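Local coordinates for protein purine nucleoside phosphorylase (PDB 6DZD) that probably catalyses the phosphorolysis of adenosine, inosine and methylthioadenosine, with adenosine deaminase activity besides, and carries a bound zinc ion, at residues C128-V133 and T267-S272; K153-G158 and E227-L232. All coordinates share one frame; numbering follows the deposited sequence.

Contact 1. Residues C128-V133 and T267-S272; sequences CFADCV and TGRMMS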
ATOM      1  N   CYS A 128       5.922  -0.084  -2.014  1.00 17.24           N
ATOM      2  CA  CYS A 128       6.754   0.148  -0.840  1.00 17.55           C
ATOM      3  C   CYS A 128       6.113   1.163   0.102  1.00 16.86           C
ATOM      4  O   CYS A 128       5.423   2.093  -0.336  1.00 16.53           O
ATOM      5  CB  CYS A 128       8.152   0.602  -1.243  1.00 18.96           C
ATOM      6  SG  CYS A 128       9.034  -0.769  -1.999  1.00 20.21           S
ATOM      7  N   PHE A 129       6.272   0.919   1.407  1.00 10.14           N
ATOM      8  CA  PHE A 129       5.556   1.664   2.424  1.00 10.09           C
ATOM      9  C   PHE A 129       6.403   1.838   3.665  1.00 10.43           C
ATOM     10  O   PHE A 129       7.236   0.985   3.981  1.00 11.09           O
ATOM     11  CB  PHE A 129       4.261   0.965   2.793  1.00 33.77           C
ATOM     12  CG  PHE A 129       3.240   0.996   1.703  1.00 33.58           C
ATOM     13  CD1 PHE A 129       2.361   2.054   1.600  1.00 33.62           C
ATOM     14  CD2 PHE A 129       3.166  -0.025   0.778  1.00 33.57           C
ATOM     15  CE1 PHE A 129       1.419   2.077   0.601  1.00 33.55           C
ATOM     16  CE2 PHE A 129       2.230  -0.002  -0.213  1.00 33.56           C
ATOM     17  CZ  PHE A 129       1.354   1.045  -0.305  1.00 33.50           C
ATOM     18  N   ALA A 130       6.229   2.982   4.326  1.00 16.81           N
ATOM     19  CA  ALA A 130       6.823   3.191   5.634  1.00 17.35           C
ATOM     20  C   ALA A 130       6.075   4.297   6.366  1.00 17.90           C
ATOM     21  O   ALA A 130       6.722   5.119   7.020  1.00 18.64           O
ATOM     22  CB  ALA A 130       8.309   3.530   5.507  1.00 17.71           C
ATOM     23  N   ASP A 131       4.738   4.326   6.228  1.00 18.01           N
ATOM     24  CA  ASP A 131       3.791   5.254   6.856  1.00 18.66           C
ATOM     25  C   ASP A 131       2.577   5.543   5.964  1.00 18.37           C
ATOM     26  O   ASP A 131       1.454   5.649   6.467  1.00 18.72           O
ATOM     27  CB  ASP A 131       4.424   6.589   7.234  1.00 19.60           C
ATOM     28  CG  ASP A 131       4.997   6.586   8.634  1.00 20.45           C
ATOM     29  OD1 ASP A 131       4.682   5.650   9.402  1.00 20.39           O
ATOM     30  OD2 ASP A 131       5.782   7.502   8.958  1.00 21.33           O
ATOM     31  N   CYS A 132       2.784   5.716   4.655  1.00 18.77           N
ATOM     32  CA  CYS A 132       1.676   5.993   3.740  1.00 18.69           C
ATOM     33  C   CYS A 132       0.692   4.816   3.698  1.00 18.96           C
ATOM     34  O   CYS A 132       0.999   3.697   4.101  1.00 19.20           O
ATOM     35  CB  CYS A 132       2.178   6.286   2.319  1.00 18.46           C
ATOM     36  SG  CYS A 132       3.589   7.429   2.105  1.00 18.80           S
ATOM     37  N   VAL A 133      -0.499   5.087   3.171  1.00 17.57           N
ATOM     38  CA  VAL A 133      -1.636   4.165   3.201  1.00 17.94           C
ATOM     39  C   VAL A 133      -1.595   3.117   2.087  1.00 17.43           C
ATOM     40  O   VAL A 133      -1.654   3.454   0.895  1.00 17.07           O
ATOM     41  CB  VAL A 133      -2.954   4.955   3.145  1.00 18.67           C
ATOM     42  CG1 VAL A 133      -4.131   4.029   3.059  1.00 20.01           C
ATOM     43  CG2 VAL A 133      -3.062   5.875   4.326  1.00 19.44           C
ATOM     44  N   THR A 267      14.996   5.590   6.752  1.00 23.91           N
ATOM     45  CA  THR A 267      14.501   4.316   7.264  1.00 22.73           C
ATOM     46  C   THR A 267      14.209   3.370   6.104  1.00 21.27           C
ATOM     47  O   THR A 267      14.264   3.750   4.932  1.00 21.07           O
ATOM     48  CB  THR A 267      13.235   4.508   8.110  1.00 22.01           C
ATOM     49  OG1 THR A 267      12.864   3.259   8.677  1.00 21.32           O
ATOM     50  CG2 THR A 267      12.063   4.985   7.269  1.00 20.65           C
ATOM     51  N   GLY A 268      13.890   2.122   6.448  1.00 20.49           N
ATOM     52  CA  GLY A 268      13.517   1.141   5.449  1.00 19.28           C
ATOM     53  C   GLY A 268      12.061   1.288   5.009  1.00 17.74           C
ATOM     54  O   GLY A 268      11.331   2.185   5.426  1.00 17.58           O
ATOM     55  N   ARG A 269      11.648   0.390   4.119  1.00 16.79           N
ATOM     56  CA  ARG A 269      10.282   0.354   3.605  1.00 15.49           C
ATOM     57  C   ARG A 269       9.794  -1.078   3.665  1.00 14.92           C
ATOM     58  O   ARG A 269      10.510  -1.998   3.247  1.00 15.29           O
ATOM     59  CB  ARG A 269      10.169   0.841   2.155  1.00 15.18           C
ATOM     60  CG  ARG A 269      10.676   2.237   1.876  1.00 16.01           C
ATOM     61  CD  ARG A 269       9.704   3.272   2.369  1.00 16.05           C
ATOM     62  NE  ARG A 269      10.168   4.629   2.103  1.00 16.90           N
ATOM     63  CZ  ARG A 269      11.101   5.261   2.811  1.00 18.15           C
ATOM     64  NH1 ARG A 269      11.683   4.657   3.844  1.00 18.57           N
ATOM     65  NH2 ARG A 269      11.442   6.502   2.495  1.00 19.31           N
ATOM     66  N   MET A 270       8.592  -1.265   4.190  1.00 15.86           N
ATOM     67  CA  MET A 270       7.880  -2.515   3.995  1.00 15.30           C
ATOM     68  C   MET A 270       7.310  -2.541   2.579  1.00 14.54           C
ATOM     69  O   MET A 270       7.410  -1.568   1.824  1.00 14.54           O
ATOM     70  CB  MET A 270       6.762  -2.669   5.031  1.00 15.56           C
ATOM     71  CG  MET A 270       7.242  -2.632   6.458  1.00 16.79           C
ATOM     72  SD  MET A 270       7.463  -0.960   7.143  1.00 18.09           S
ATOM     73  CE  MET A 270       5.809  -0.277   6.942  1.00 18.23           C
ATOM     74  N   MET A 271       6.713  -3.663   2.198  1.00 17.11           N
ATOM     75  CA  MET A 271       6.030  -3.691   0.912  1.00 16.65           C
ATOM     76  C   MET A 271       4.696  -4.421   1.026  1.00 16.19           C
ATOM     77  O   MET A 271       4.547  -5.354   1.824  1.00 16.26           O
ATOM     78  CB  MET A 271       6.900  -4.321  -0.188  1.00 16.96           C
ATOM     79  CG  MET A 271       7.129  -5.778  -0.019  1.00 16.77           C
ATOM     80  SD  MET A 271       8.173  -6.394  -1.315  1.00 16.94           S
ATOM     81  CE  MET A 271       7.930  -8.163  -1.215  1.00 16.65           C
ATOM     82  N   SER A 272       3.705  -3.937   0.284  1.00 17.67           N
ATOM     83  CA  SER A 272       2.488  -4.693   0.059  1.00 17.52           C
ATOM     84  C   SER A 272       2.622  -5.461  -1.254  1.00 17.36           C
ATOM     85  O   SER A 272       3.317  -5.032  -2.180  1.00 17.29           O
ATOM     86  CB  SER A 272       1.261  -3.778   0.047  1.00 17.44           C
ATOM     87  OG  SER A 272       1.182  -2.990  -1.117  1.00 17.27           O
TER
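Phe129 pairs with Met270 and Cys128 with Met271 where two antiparallel strands meet. Phe129 and Met270 form the hydrogen-bonded pair. Phe129 N donates to Met270 O at 2.8 Å, and the return bond from Met270 N to Phe129 O is weak. Cys128 and Met271 form the non-hydrogen-bonded pair.

Phe129 and Met270 send their side chains to the same face of the sheet. The Phe129 ring runs along the neighbouring strand to Ser272. Its CE2 atom meets Ser272 OG at 3.3 Å, in an oblique approach. His149 meets the same ring from outside the two segments. Met270 turns the other way along the pair. Its chain bends at chi2 (83°) and again at chi3 (58°), which folds the thioether back over the partner strand. The methyl CE then lies 3.5 Å from Phe129 O and 3.8 Å from Ala130 CA. Phe258 and Phe34 also touch this side chain.

Strands 124-129 and 270-276 are neighbours inside a mixed six-stranded sheet of the YfiH/LACC1 fold. Beyond Phe129 the first chain turns away through a loop that holds Cys132, part of a possible Cys-His-Asp triad with His149 and Asp114.

At the start of that loop the Ala130 methyl points at the second segment. CB sits 3.3 Å from Gly268 O and 3.4 Å from Arg269 CD. Arg269 bends at chi2 (-76°), and its chain passes alongside this methyl. The guanidinium curls back on its own segment, where NH1 donates to Gly268 O at 3.0 Å. The acceptor lies in the guanidinium plane, but the donor stands above the carbonyl plane. On the opposite face from Phe129, Cys128 CB packs against Arg269 CB.

Contact 2. Residues K153-G158 and E227-L232; sequences KGTALG and EVNRQL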
ATOM      1  N   LYS A 153      -0.656  13.093  -0.487  1.00 20.41           N
ATOM      2  CA  LYS A 153      -0.827  13.556  -1.864  1.00 21.24           C
ATOM      3  C   LYS A 153      -1.736  12.619  -2.648  1.00 21.38           C
ATOM      4  O   LYS A 153      -2.761  13.038  -3.208  1.00 22.06           O
ATOM      5  CB  LYS A 153       0.525  13.659  -2.565  1.00 21.61           C
ATOM      6  CG  LYS A 153       1.277  14.896  -2.235  1.00 22.00           C
ATOM      7  CD  LYS A 153       2.761  14.769  -2.573  1.00 22.43           C
ATOM      8  CE  LYS A 153       3.486  16.117  -2.337  1.00 23.08           C
ATOM      9  NZ  LYS A 153       4.864  16.195  -2.949  1.00 24.02           N
ATOM     10  N   GLY A 154      -1.379  11.331  -2.685  1.00 19.35           N
ATOM     11  CA  GLY A 154      -2.210  10.370  -3.388  1.00 19.53           C
ATOM     12  C   GLY A 154      -3.599  10.302  -2.814  1.00 19.64           C
ATOM     13  O   GLY A 154      -4.552   9.986  -3.522  1.00 20.31           O
ATOM     14  N   THR A 155      -3.736  10.608  -1.528  1.00 19.42           N
ATOM     15  CA  THR A 155      -5.059  10.620  -0.928  1.00 20.19           C
ATOM     16  C   THR A 155      -5.856  11.808  -1.439  1.00 21.23           C
ATOM     17  O   THR A 155      -6.984  11.650  -1.922  1.00 22.17           O
ATOM     18  CB  THR A 155      -4.938  10.606   0.594  1.00 20.02           C
ATOM     19  OG1 THR A 155      -4.270   9.392   0.973  1.00 19.13           O
ATOM     20  CG2 THR A 155      -6.327  10.647   1.256  1.00 21.42           C
ATOM     21  N   ALA A 156      -5.254  12.998  -1.406  1.00 18.99           N
ATOM     22  CA  ALA A 156      -5.923  14.167  -1.961  1.00 20.12           C
ATOM     23  C   ALA A 156      -6.233  13.983  -3.447  1.00 20.19           C
ATOM     24  O   ALA A 156      -7.236  14.501  -3.935  1.00 21.03           O
ATOM     25  CB  ALA A 156      -5.056  15.410  -1.729  1.00 20.72           C
ATOM     26  N   LEU A 157      -5.412  13.226  -4.177  1.00 18.18           N
ATOM     27  CA  LEU A 157      -5.695  12.981  -5.585  1.00 18.48           C
ATOM     28  C   LEU A 157      -6.803  11.965  -5.787  1.00 18.32           C
ATOM     29  O   LEU A 157      -7.372  11.905  -6.885  1.00 18.87           O
ATOM     30  CB  LEU A 157      -4.443  12.493  -6.311  1.00 18.17           C
ATOM     31  CG  LEU A 157      -3.414  13.580  -6.633  1.00 18.85           C
ATOM     32  CD1 LEU A 157      -2.053  12.966  -7.007  1.00 18.67           C
ATOM     33  CD2 LEU A 157      -3.905  14.528  -7.715  1.00 19.98           C
ATOM     34  N   GLY A 158      -7.130  11.186  -4.759  1.00 17.49           N
ATOM     35  CA  GLY A 158      -8.138  10.151  -4.884  1.00 17.98           C
ATOM     36  C   GLY A 158      -7.661   8.959  -5.686  1.00 17.60           C
ATOM     37  O   GLY A 158      -8.450   8.363  -6.434  1.00 18.28           O
ATOM     38  N   GLU A 227      -8.931   6.845   6.910  1.00 21.43           N
ATOM     39  CA  GLU A 227     -10.365   7.099   6.907  1.00 21.85           C
ATOM     40  C   GLU A 227     -10.791   7.855   5.660  1.00 21.52           C
ATOM     41  O   GLU A 227     -11.871   7.605   5.117  1.00 21.67           O
ATOM     42  CB  GLU A 227     -10.763   7.853   8.179  1.00 23.31           C
ATOM     43  CG  GLU A 227     -12.249   8.126   8.323  1.00 25.06           C
ATOM     44  CD  GLU A 227     -13.109   6.860   8.404  1.00 25.39           C
ATOM     45  OE1 GLU A 227     -12.562   5.729   8.542  1.00 24.40           O
ATOM     46  OE2 GLU A 227     -14.352   7.022   8.334  1.00 26.88           O
ATOM     47  N   VAL A 228      -9.968   8.798   5.207  1.00 22.32           N
ATOM     48  CA  VAL A 228     -10.276   9.481   3.964  1.00 21.87           C
ATOM     49  C   VAL A 228     -10.294   8.485   2.823  1.00 20.79           C
ATOM     50  O   VAL A 228     -11.145   8.555   1.931  1.00 20.75           O
ATOM     51  CB  VAL A 228      -9.266  10.607   3.699  1.00 21.84           C
ATOM     52  CG1 VAL A 228      -9.666  11.373   2.456  1.00 21.61           C
ATOM     53  CG2 VAL A 228      -9.156  11.515   4.904  1.00 23.15           C
ATOM     54  N   ASN A 229      -9.345   7.553   2.821  1.00 21.27           N
ATOM     55  CA  ASN A 229      -9.351   6.540   1.779  1.00 20.40           C
ATOM     56  C   ASN A 229     -10.559   5.617   1.911  1.00 20.82           C
ATOM     57  O   ASN A 229     -11.217   5.305   0.910  1.00 20.67           O
ATOM     58  CB  ASN A 229      -8.040   5.767   1.797  1.00 19.78           C
ATOM     59  CG  ASN A 229      -6.923   6.538   1.143  1.00 19.20           C
ATOM     60  OD1 ASN A 229      -6.798   6.554  -0.080  1.00 18.54           O
ATOM     61  ND2 ASN A 229      -6.116   7.205   1.948  1.00 19.79           N
ATOM     62  N   ARG A 230     -10.892   5.190   3.129  1.00 21.12           N
ATOM     63  CA  ARG A 230     -12.106   4.401   3.283  1.00 21.59           C
ATOM     64  C   ARG A 230     -13.316   5.170   2.772  1.00 21.83           C
ATOM     65  O   ARG A 230     -14.183   4.603   2.098  1.00 21.94           O
ATOM     66  CB  ARG A 230     -12.306   3.990   4.733  1.00 22.32           C
ATOM     67  CG  ARG A 230     -13.437   3.012   4.907  1.00 22.77           C
ATOM     68  CD  ARG A 230     -14.011   3.082   6.326  1.00 23.69           C
ATOM     69  NE  ARG A 230     -14.722   4.332   6.570  1.00 24.55           N
ATOM     70  CZ  ARG A 230     -15.958   4.566   6.135  1.00 25.85           C
ATOM     71  NH1 ARG A 230     -16.554   5.723   6.383  1.00 27.26           N
ATOM     72  NH2 ARG A 230     -16.597   3.632   5.440  1.00 25.92           N
ATOM     73  N   GLN A 231     -13.371   6.469   3.055  1.00 23.45           N
ATOM     74  CA  GLN A 231     -14.470   7.279   2.550  1.00 23.91           C
ATOM     75  C   GLN A 231     -14.456   7.316   1.034  1.00 23.14           C
ATOM     76  O   GLN A 231     -15.512   7.263   0.397  1.00 23.67           O
ATOM     77  CB  GLN A 231     -14.398   8.689   3.133  1.00 24.56           C
ATOM     78  CG  GLN A 231     -14.872   8.793   4.570  1.00 26.02           C
ATOM     79  CD  GLN A 231     -15.052  10.227   5.039  1.00 27.63           C
ATOM     80  OE1 GLN A 231     -15.525  11.085   4.294  1.00 28.34           O
ATOM     81  NE2 GLN A 231     -14.702  10.484   6.294  1.00 28.50           N
ATOM     82  N   LEU A 232     -13.265   7.353   0.434  1.00 24.19           N
ATOM     83  CA  LEU A 232     -13.184   7.437  -1.014  1.00 23.45           C
ATOM     84  C   LEU A 232     -13.610   6.141  -1.692  1.00 23.36           C
ATOM     85  O   LEU A 232     -14.193   6.187  -2.783  1.00 23.28           O
ATOM     86  CB  LEU A 232     -11.767   7.800  -1.420  1.00 22.54           C
ATOM     87  CG  LEU A 232     -11.448   9.268  -1.169  1.00 22.80           C
ATOM     88  CD1 LEU A 232      -9.933   9.444  -1.099  1.00 22.25           C
ATOM     89  CD2 LEU A 232     -12.086  10.144  -2.246  1.00 23.18           C
TER
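Thr155 and Asn229 join two buried helix faces through a hydrogen bond between their side chains. Asn229 can be followed outward. From CB its CG stands anti to the carbonyl carbon (chi1 -78°), and the amide reaches across to the other helix. CG comes no nearer than 3.9 Å to Thr155 OG1. OD1 is also 3.9 Å from Thr155 OG1, so the amide nitrogen makes the close approach. ND2 donates to Thr155 OG1 at 3.0 Å, with an angle of 160° at the hydrogen. The hydroxyl oxygen lies close to the amide plane. ND2 also packs 3.5 Å from Thr155 CG2.

Both groups are tied to their own helices as well. Asn229 ND2 bonds to Leu225 O, and Thr155 OG1 bonds to Gly151 O. An alanine in place of Asn229 would probably leave Thr155 OG1 without its partner on the other helix and open a gap beside Ala150.

Apolar contacts flank the bond. Thr155 CG2 meets Val228 CG1 at 3.6 Å, the two side chains crossing at a slant. Leu232 CD1 lies 3.8 Å from Thr155 O and also touches Gly158. That glycine ends its helix in a Schellman motif. The axes of 153-157 and 227-232 come within 10.0 Å, with their N-to-C directions 27° apart. This is a near-parallel helix pair with a polar bond set among apolar contacts, lying against strand 144-150.

Overall arrangement
The centres of contacts 1 and 2 lie about 17 Å apart. Along the chain the order is 128-133, 153-158, 227-232 and 267-272, so contact 2 is nested inside the loop closed by contact 1. Contact 1 belongs to the sheet that holds strands 124-129 and 270-276. Contact 2 joins helices 152-157 and 225-236 beside the other six-stranded sheet. The link between them is Val133, which begins strand 133-139 of that second sheet; its CG1 packs 3.9 Å from Asn229 ND2. The chain thus passes from one sheet to the other through the loop with Cys132, between the strand pair and the helix pair.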